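Local coordinates for putative 2OG-Fe(II) oxygenase family protein (Caulobacter crescentus CB15, PDB 3OOX) that probably acts as an iron(II)- and 2-oxoglutarate-dependent oxygenase, with predicted activities that form ethylene from 2-oxoglutarate and oxidise L-arginine, at residues L208-L211 with W217-I220; D8-S13 with Q24-S29; K67-V72 with E97-G102. All coordinates share one frame; numbering follows the deposited sequence.

Contact 1. Residues L208-L211 with W217-I220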
loop_
_atom_site.group_PDB
_atom_site.type_symbol
_atom_site.label_atom_id
_atom_site.label_comp_id
_atom_site.label_asym_id
_atom_site.label_seq_id
_atom_site.Cartn_x
_atom_site.Cartn_y
_atom_site.Cartn_z
ATOM N N LEU A 208 -7.134 -5.551 10.642
ATOM C CA LEU A 208 -7.552 -4.913 9.389
ATOM C C LEU A 208 -8.988 -5.273 9.071
ATOM O O LEU A 208 -9.391 -6.435 9.170
ATOM C CB LEU A 208 -6.639 -5.341 8.237
ATOM C CG LEU A 208 -6.952 -4.769 6.849
ATOM C CD1 LEU A 208 -6.779 -3.231 6.731
ATOM C CD2 LEU A 208 -6.056 -5.479 5.823
ATOM N N GLU A 209 -9.786 -4.269 8.705
ATOM C CA GLU A 209 -11.154 -4.487 8.321
ATOM C C GLU A 209 -11.492 -3.674 7.078
ATOM O O GLU A 209 -10.991 -2.562 6.917
ATOM C CB GLU A 209 -12.088 -4.090 9.445
ATOM C CG GLU A 209 -11.820 -4.845 10.749
ATOM C CD GLU A 209 -12.860 -4.594 11.819
ATOM O OE1 GLU A 209 -13.544 -3.535 11.754
ATOM O OE2 GLU A 209 -12.981 -5.459 12.750
ATOM N N VAL A 210 -12.338 -4.225 6.209
ATOM C CA VAL A 210 -12.813 -3.515 5.022
ATOM C C VAL A 210 -14.291 -3.218 5.166
ATOM O O VAL A 210 -15.058 -4.063 5.624
ATOM C CB VAL A 210 -12.568 -4.313 3.720
ATOM C CG1 VAL A 210 -13.229 -5.708 3.732
ATOM C CG2 VAL A 210 -12.989 -3.509 2.472
ATOM N N LEU A 211 -14.702 -2.012 4.761
ATOM C CA LEU A 211 -16.106 -1.682 4.787
ATOM C C LEU A 211 -16.821 -2.303 3.589
ATOM O O LEU A 211 -16.513 -1.979 2.412
ATOM C CB LEU A 211 -16.270 -0.157 4.785
ATOM C CG LEU A 211 -17.694 0.355 4.939
ATOM C CD1 LEU A 211 -18.215 0.036 6.345
ATOM C CD2 LEU A 211 -17.719 1.860 4.697
ATOM N N TRP A 217 -18.425 -3.845 8.656
ATOM C CA TRP A 217 -16.980 -4.006 8.666
ATOM C C TRP A 217 -16.642 -5.501 8.666
ATOM O O TRP A 217 -17.082 -6.264 9.547
ATOM C CB TRP A 217 -16.352 -3.324 9.869
ATOM C CG TRP A 217 -16.437 -1.843 9.804
ATOM C CD1 TRP A 217 -17.375 -1.037 10.394
ATOM C CD2 TRP A 217 -15.595 -0.988 9.032
ATOM N NE1 TRP A 217 -17.132 0.279 10.072
ATOM C CE2 TRP A 217 -16.035 0.342 9.245
ATOM C CE3 TRP A 217 -14.474 -1.211 8.222
ATOM C CZ2 TRP A 217 -15.414 1.444 8.639
ATOM C CZ3 TRP A 217 -13.859 -0.110 7.610
ATOM C CH2 TRP A 217 -14.325 1.201 7.837
ATOM N N LEU A 218 -15.868 -5.902 7.667
ATOM C CA LEU A 218 -15.453 -7.292 7.494
ATOM C C LEU A 218 -13.999 -7.462 7.876
ATOM O O LEU A 218 -13.149 -6.756 7.332
ATOM C CB LEU A 218 -15.632 -7.705 6.041
ATOM C CG LEU A 218 -16.995 -7.476 5.396
ATOM C CD1 LEU A 218 -16.943 -7.999 3.962
ATOM C CD2 LEU A 218 -18.129 -8.099 6.174
ATOM N N PRO A 219 -13.679 -8.437 8.765
ATOM C CA PRO A 219 -12.288 -8.660 9.122
ATOM C C PRO A 219 -11.477 -9.268 7.972
ATOM O O PRO A 219 -11.973 -10.160 7.271
ATOM C CB PRO A 219 -12.372 -9.650 10.301
ATOM C CG PRO A 219 -13.638 -10.282 10.167
ATOM C CD PRO A 219 -14.583 -9.336 9.497
ATOM N N ILE A 220 -10.264 -8.756 7.773
ATOM C CA ILE A 220 -9.294 -9.359 6.869
ATOM C C ILE A 220 -8.159 -9.799 7.768
ATOM O O ILE A 220 -7.336 -9.005 8.216
ATOM C CB ILE A 220 -8.810 -8.408 5.750
ATOM C CG1 ILE A 220 -10.006 -7.889 4.944
ATOM C CG2 ILE A 220 -7.839 -9.148 4.830
ATOM C CD1 ILE A 220 -9.618 -6.913 3.868
HETATM O O HOH W 1 -5.673 -8.012 10.054
HETATM O O HOH W 2 -15.744 -6.467 12.134
#
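Trp217 lays its indole beside Leu211, whose CD1 sits over one face, 3.8 Å from the centroid of the five-membered ring, in a CH-pi contact. The six-membered part reaches back along strand 208-211, with CZ3 3.5 Å from Leu211 N. CG of Trp217 lies beside its own backbone N (chi1 -69°), which carries the ring across this neighbour. The Glu209 side chain crosses that of Trp217 at about a right angle, yet its carboxylate plane is turned only 27° from the indole; OE1 comes 3.4 Å from Trp217 CB. That oxygen is also salt-bridged to Arg249, which makes a cation-pi contact with the indole. At Leu218 the backbones bond twice: its N gives to Val210 O at 2.9 Å, and its O accepts from Val210 N. The same O has a CA-H...O contact with Glu209 CA at 3.2 Å. Pro219, which has no N-H to offer, pairs with Glu209 at a non-hydrogen-bonded position. Ile220 N then donates to Leu208 O at 2.8 Å, while its CD1 meets Val210 CG1 at 3.8 Å. A water links Leu208 N with Ile220 O. Backbone bonds join the strands; apolar contacts cover Val210's face, aromatic and ionic ones Glu209's, where Arg249 probably balances the carboxylate's charge.

Contact 2. Residues D8-S13 with Q24-S29; sequences DPVSFS and QELGAS
Val10 presses both of its methyl groups against the helical segment 24-29, with its CB bond directed at the helix. CG1 stands anti to the backbone N (chi1 177°) and CG2 lies beside that N; with both branches thus turned to the helix, the isopropyl fork straddles Glu25 CB, which is 3.8 Å from CG2 and 4.0 Å from CG1 of Val10. Glu25 has its CG beside the backbone N (chi1 -66°) and an extended chain beyond, which carries the carboxylate at a slant across the valine methyls until OE1 lies 3.7 Å from Val10 CG1. The other oxygen, OE2, is salt-bridged to Arg21 one helical turn earlier, while OE1 has only van der Waals contact with the valine methyls. Leu26 approaches differently: its CB bond runs past the strand, but its end turns in and CD2 touches Val10 CB at 4.0 Å. Farther along, a water donates to both Asp8 O and Ser29 OG. Strand 10-11 lies parallel to strand 35-39 at the margin of the main sheet, and the connection between them runs through helix 13-17 and the longer helix 19-33: this is a beta-alpha-beta crossover, with Val10 packing the edge strand onto the connecting helix.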
loop_
_atom_site.group_PDB
_atom_site.type_symbol
_atom_site.label_atom_id
_atom_site.label_comp_id
_atom_site.label_asym_id
_atom_site.label_seq_id
_atom_site.Cartn_x
_atom_site.Cartn_y
_atom_site.Cartn_z
ATOM N N ASP A 8 -10.939 -15.296 1.446
ATOM C CA ASP A 8 -10.141 -16.523 1.365
ATOM C C ASP A 8 -8.877 -16.264 0.544
ATOM O O ASP A 8 -8.954 -15.585 -0.484
ATOM C CB ASP A 8 -10.940 -17.639 0.682
ATOM C CG ASP A 8 -12.183 -18.068 1.476
ATOM O OD1 ASP A 8 -12.202 -17.928 2.719
ATOM O OD2 ASP A 8 -13.133 -18.572 0.839
ATOM N N PRO A 9 -7.714 -16.762 1.008
ATOM C CA PRO A 9 -6.496 -16.553 0.217
ATOM C C PRO A 9 -6.502 -17.292 -1.126
ATOM O O PRO A 9 -7.137 -18.362 -1.257
ATOM C CB PRO A 9 -5.365 -17.058 1.120
ATOM C CG PRO A 9 -5.962 -17.268 2.465
ATOM C CD PRO A 9 -7.439 -17.353 2.329
ATOM N N VAL A 10 -5.825 -16.694 -2.094
ATOM C CA VAL A 10 -5.551 -17.286 -3.404
ATOM C C VAL A 10 -4.049 -17.555 -3.432
ATOM O O VAL A 10 -3.258 -16.674 -3.182
ATOM C CB VAL A 10 -5.947 -16.345 -4.552
ATOM C CG1 VAL A 10 -5.594 -16.943 -5.962
ATOM C CG2 VAL A 10 -7.444 -15.987 -4.485
ATOM N N SER A 11 -3.646 -18.804 -3.700
ATOM C CA SER A 11 -2.239 -19.147 -3.666
ATOM C C SER A 11 -1.477 -18.593 -4.872
ATOM O O SER A 11 -1.857 -18.841 -6.010
ATOM C CB SER A 11 -2.039 -20.671 -3.623
ATOM O OG SER A 11 -0.655 -20.955 -3.639
ATOM N N PHE A 12 -0.381 -17.909 -4.577
ATOM C CA PHE A 12 0.552 -17.464 -5.596
ATOM C C PHE A 12 1.123 -18.654 -6.398
ATOM O O PHE A 12 1.608 -18.453 -7.496
ATOM C CB PHE A 12 1.660 -16.603 -4.988
ATOM C CG PHE A 12 2.599 -16.038 -6.006
ATOM C CD1 PHE A 12 2.163 -15.081 -6.915
ATOM C CD2 PHE A 12 3.890 -16.485 -6.095
ATOM C CE1 PHE A 12 3.026 -14.569 -7.883
ATOM C CE2 PHE A 12 4.749 -15.992 -7.078
ATOM C CZ PHE A 12 4.319 -15.039 -7.951
ATOM N N SER A 13 1.054 -19.876 -5.880
ATOM C CA SER A 13 1.539 -21.033 -6.651
ATOM C C SER A 13 0.774 -21.156 -7.985
ATOM O O SER A 13 1.302 -21.700 -8.972
ATOM C CB SER A 13 1.423 -22.308 -5.803
ATOM O OG SER A 13 0.069 -22.650 -5.607
ATOM N N GLN A 24 -8.599 -15.132 -12.502
ATOM C CA GLN A 24 -10.035 -15.149 -12.150
ATOM C C GLN A 24 -10.298 -15.022 -10.643
ATOM O O GLN A 24 -11.139 -14.224 -10.231
ATOM C CB GLN A 24 -10.714 -16.423 -12.660
ATOM C CG GLN A 24 -12.212 -16.547 -12.297
ATOM C CD GLN A 24 -13.076 -15.364 -12.752
ATOM O OE1 GLN A 24 -12.870 -14.786 -13.827
ATOM N NE2 GLN A 24 -14.065 -15.012 -11.926
ATOM N N GLU A 25 -9.625 -15.832 -9.829
ATOM C CA GLU A 25 -9.871 -15.815 -8.370
ATOM C C GLU A 25 -9.414 -14.511 -7.719
ATOM O O GLU A 25 -10.156 -13.913 -6.922
ATOM C CB GLU A 25 -9.209 -17.000 -7.694
ATOM C CG GLU A 25 -9.796 -18.332 -8.098
ATOM C CD GLU A 25 -9.246 -19.482 -7.305
ATOM O OE1 GLU A 25 -8.487 -19.261 -6.348
ATOM O OE2 GLU A 25 -9.604 -20.629 -7.636
ATOM N N LEU A 26 -8.221 -14.044 -8.060
ATOM C CA LEU A 26 -7.806 -12.740 -7.538
ATOM C C LEU A 26 -8.713 -11.607 -8.025
ATOM O O LEU A 26 -9.099 -10.734 -7.247
ATOM C CB LEU A 26 -6.349 -12.367 -7.930
ATOM C CG LEU A 26 -5.136 -12.767 -7.092
ATOM C CD1 LEU A 26 -3.900 -12.070 -7.687
ATOM C CD2 LEU A 26 -5.214 -12.498 -5.569
ATOM N N GLY A 27 -8.989 -11.578 -9.317
ATOM C CA GLY A 27 -9.813 -10.535 -9.890
ATOM C C GLY A 27 -11.180 -10.470 -9.263
ATOM O O GLY A 27 -11.705 -9.382 -8.990
ATOM N N ALA A 28 -11.793 -11.637 -9.073
ATOM C CA ALA A 28 -13.142 -11.686 -8.546
ATOM C C ALA A 28 -13.148 -11.093 -7.136
ATOM O O ALA A 28 -14.119 -10.445 -6.723
ATOM C CB ALA A 28 -13.681 -13.120 -8.523
ATOM N N SER A 29 -12.092 -11.363 -6.381
ATOM C CA SER A 29 -11.997 -10.850 -5.032
ATOM C C SER A 29 -11.867 -9.304 -5.040
ATOM O O SER A 29 -12.571 -8.598 -4.319
ATOM C CB SER A 29 -10.849 -11.537 -4.286
ATOM O OG SER A 29 -10.817 -11.161 -2.928
HETATM O O HOH W 3 -8.434 -13.139 -2.157
#

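Contact 3. Residues K67-V72 with E97-G102; sequences KQYAGV and EFWHMG
Tyr69 and Trp99 make the whole of this contact, chiefly as an aromatic pair. The edge of the Trp99 six-membered ring is directed at the face of Tyr69 in an offset edge-to-face pair, the centroids 5.8 Å apart and the planes inclined at 62°. Tyr69 CG lies in the plane of the indole at its edge, 3.9 Å from Trp99 CZ3. Apolar contact supplements this pair: Tyr69 CB approaches Trp99 CZ3 to 3.5 Å and Trp99 CH2 to 3.8 Å, so the indole tip meets the root of the tyrosine side chain more closely than the middle of its ring. Trp99 CG is anti to the backbone N (chi1 -177°), which extends the indole from strand 97-101 toward the loop, whereas the tyrosine ring leads away from the strand. On the loop side, Gln68 CB covers one face of the phenol. Polar interactions lie at the far end of Tyr69, where OH is hydrogen-bonded to Glu123 OE1 and Ala122 N. Trp99 also meets Phe58 edge-to-face, extending a small aromatic cluster that joins the loop following helix 63-66 to a strand of the main sheet in the double-stranded beta-helix fold of this oxygenase family.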
loop_
_atom_site.group_PDB
_atom_site.type_symbol
_atom_site.label_atom_id
_atom_site.label_comp_id
_atom_site.label_asym_id
_atom_site.label_seq_id
_atom_site.Cartn_x
_atom_site.Cartn_y
_atom_site.Cartn_z
ATOM N N LYS A 67 15.222 12.408 14.263
ATOM C CA LYS A 67 14.757 13.708 13.756
ATOM C C LYS A 67 15.745 14.409 12.816
ATOM O O LYS A 67 15.394 15.394 12.172
ATOM C CB LYS A 67 14.344 14.617 14.905
ATOM C CG LYS A 67 12.966 14.215 15.475
ATOM C CD LYS A 67 12.514 15.120 16.588
ATOM C CE LYS A 67 11.048 14.852 16.959
ATOM N NZ LYS A 67 10.632 15.775 18.076
ATOM N N GLN A 68 16.960 13.884 12.725
ATOM C CA GLN A 68 17.874 14.302 11.678
ATOM C C GLN A 68 17.228 14.104 10.319
ATOM O O GLN A 68 17.561 14.796 9.354
ATOM C CB GLN A 68 19.153 13.471 11.732
ATOM C CG GLN A 68 20.001 13.723 12.956
ATOM C CD GLN A 68 21.219 12.820 13.008
ATOM O OE1 GLN A 68 22.355 13.298 13.066
ATOM N NE2 GLN A 68 21.000 11.521 13.012
ATOM N N TYR A 69 16.314 13.137 10.235
ATOM C CA TYR A 69 15.713 12.719 8.958
ATOM C C TYR A 69 14.268 13.200 8.819
ATOM O O TYR A 69 13.562 12.778 7.887
ATOM C CB TYR A 69 15.799 11.201 8.817
ATOM C CG TYR A 69 17.203 10.700 9.073
ATOM C CD1 TYR A 69 18.205 10.932 8.130
ATOM C CD2 TYR A 69 17.546 10.086 10.266
ATOM C CE1 TYR A 69 19.510 10.550 8.366
ATOM C CE2 TYR A 69 18.867 9.682 10.516
ATOM C CZ TYR A 69 19.839 9.930 9.558
ATOM O OH TYR A 69 21.151 9.533 9.769
ATOM N N ALA A 70 13.858 14.074 9.727
ATOM C CA ALA A 70 12.514 14.678 9.717
ATOM C C ALA A 70 12.479 15.978 8.917
ATOM O O ALA A 70 13.521 16.574 8.634
ATOM C CB ALA A 70 12.039 14.950 11.137
ATOM N N GLY A 71 11.265 16.425 8.599
ATOM C CA GLY A 71 11.058 17.666 7.877
ATOM C C GLY A 71 11.535 17.629 6.442
ATOM O O GLY A 71 11.829 18.666 5.869
ATOM N N VAL A 72 11.650 16.445 5.871
ATOM C CA VAL A 72 12.116 16.288 4.485
ATOM C C VAL A 72 10.888 16.200 3.587
ATOM O O VAL A 72 10.131 15.237 3.631
ATOM C CB VAL A 72 13.033 15.047 4.293
ATOM C CG1 VAL A 72 13.521 14.926 2.841
ATOM C CG2 VAL A 72 14.211 15.131 5.258
ATOM N N GLU A 97 4.885 6.461 14.304
ATOM C CA GLU A 97 5.982 7.127 13.636
ATOM C C GLU A 97 6.243 6.414 12.316
ATOM O O GLU A 97 5.957 5.225 12.176
ATOM C CB GLU A 97 7.233 7.170 14.523
ATOM C CG GLU A 97 7.716 5.807 15.019
ATOM C CD GLU A 97 8.904 5.885 15.943
ATOM O OE1 GLU A 97 9.623 6.908 15.916
ATOM O OE2 GLU A 97 9.110 4.893 16.678
ATOM N N PHE A 98 6.752 7.143 11.328
ATOM C CA PHE A 98 6.863 6.675 9.952
ATOM C C PHE A 98 8.272 6.864 9.392
ATOM O O PHE A 98 8.941 7.829 9.736
ATOM C CB PHE A 98 5.991 7.525 9.004
ATOM C CG PHE A 98 4.484 7.506 9.303
ATOM C CD1 PHE A 98 3.940 8.282 10.316
ATOM C CD2 PHE A 98 3.621 6.817 8.483
ATOM C CE1 PHE A 98 2.593 8.302 10.538
ATOM C CE2 PHE A 98 2.243 6.829 8.692
ATOM C CZ PHE A 98 1.737 7.550 9.728
ATOM N N TRP A 99 8.614 6.004 8.441
ATOM C CA TRP A 99 9.704 6.241 7.498
ATOM C C TRP A 99 9.141 6.018 6.097
ATOM O O TRP A 99 8.484 5.008 5.860
ATOM C CB TRP A 99 10.871 5.262 7.716
ATOM C CG TRP A 99 12.004 5.566 6.779
ATOM C CD1 TRP A 99 12.166 5.109 5.496
ATOM C CD2 TRP A 99 13.115 6.428 7.046
ATOM N NE1 TRP A 99 13.317 5.631 4.947
ATOM C CE2 TRP A 99 13.910 6.449 5.880
ATOM C CE3 TRP A 99 13.536 7.164 8.166
ATOM C CZ2 TRP A 99 15.103 7.195 5.808
ATOM C CZ3 TRP A 99 14.728 7.919 8.083
ATOM C CH2 TRP A 99 15.490 7.913 6.913
ATOM N N HIS A 100 9.388 6.934 5.186
ATOM C CA HIS A 100 8.985 6.746 3.806
ATOM C C HIS A 100 10.168 6.700 2.849
ATOM O O HIS A 100 11.029 7.583 2.875
ATOM C CB HIS A 100 8.060 7.871 3.377
ATOM C CG HIS A 100 6.708 7.773 3.997
ATOM N ND1 HIS A 100 6.121 8.818 4.673
ATOM C CD2 HIS A 100 5.834 6.737 4.060
ATOM C CE1 HIS A 100 4.930 8.431 5.114
ATOM N NE2 HIS A 100 4.733 7.170 4.759
HETATM N N MSE A 101 10.163 5.662 2.026
HETATM C CA MSE A 101 11.122 5.507 0.949
HETATM C C MSE A 101 10.373 5.591 -0.360
HETATM O O MSE A 101 9.438 4.827 -0.584
HETATM C CB MSE A 101 11.837 4.153 1.044
HETATM C CG MSE A 101 12.859 3.937 -0.099
HETATM SE SE MSE A 101 13.442 2.104 -0.201
HETATM C CE MSE A 101 14.084 2.199 -2.064
ATOM N N GLY A 102 10.823 6.507 -1.221
ATOM C CA GLY A 102 10.329 6.595 -2.590
ATOM C C GLY A 102 11.249 5.879 -3.554
ATOM O O GLY A 102 12.206 5.215 -3.158
#

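In the fold
Followed from the N terminus, the chain makes its three contacts strictly in series, with none crossing or enclosing another. Contact 2 closes first, over ten residues that are almost all helix, and joins strand 10-11 at one margin of the main sheet to helix 19-33. Contact 3 closes a longer loop of 24 residues, which includes strand 78-80 at the other margin, and ties a loop to strand 97-101. The two reach the same sheet on opposite sides of the chain's centre, their own centres about 35 Å apart. Contact 1 comes last, across a five-residue hairpin turn in the separate four-stranded sheet; its centre lies about 17 Å from that of contact 2, and Ile220 and Val210 lean on Phe35 of strand 35-39.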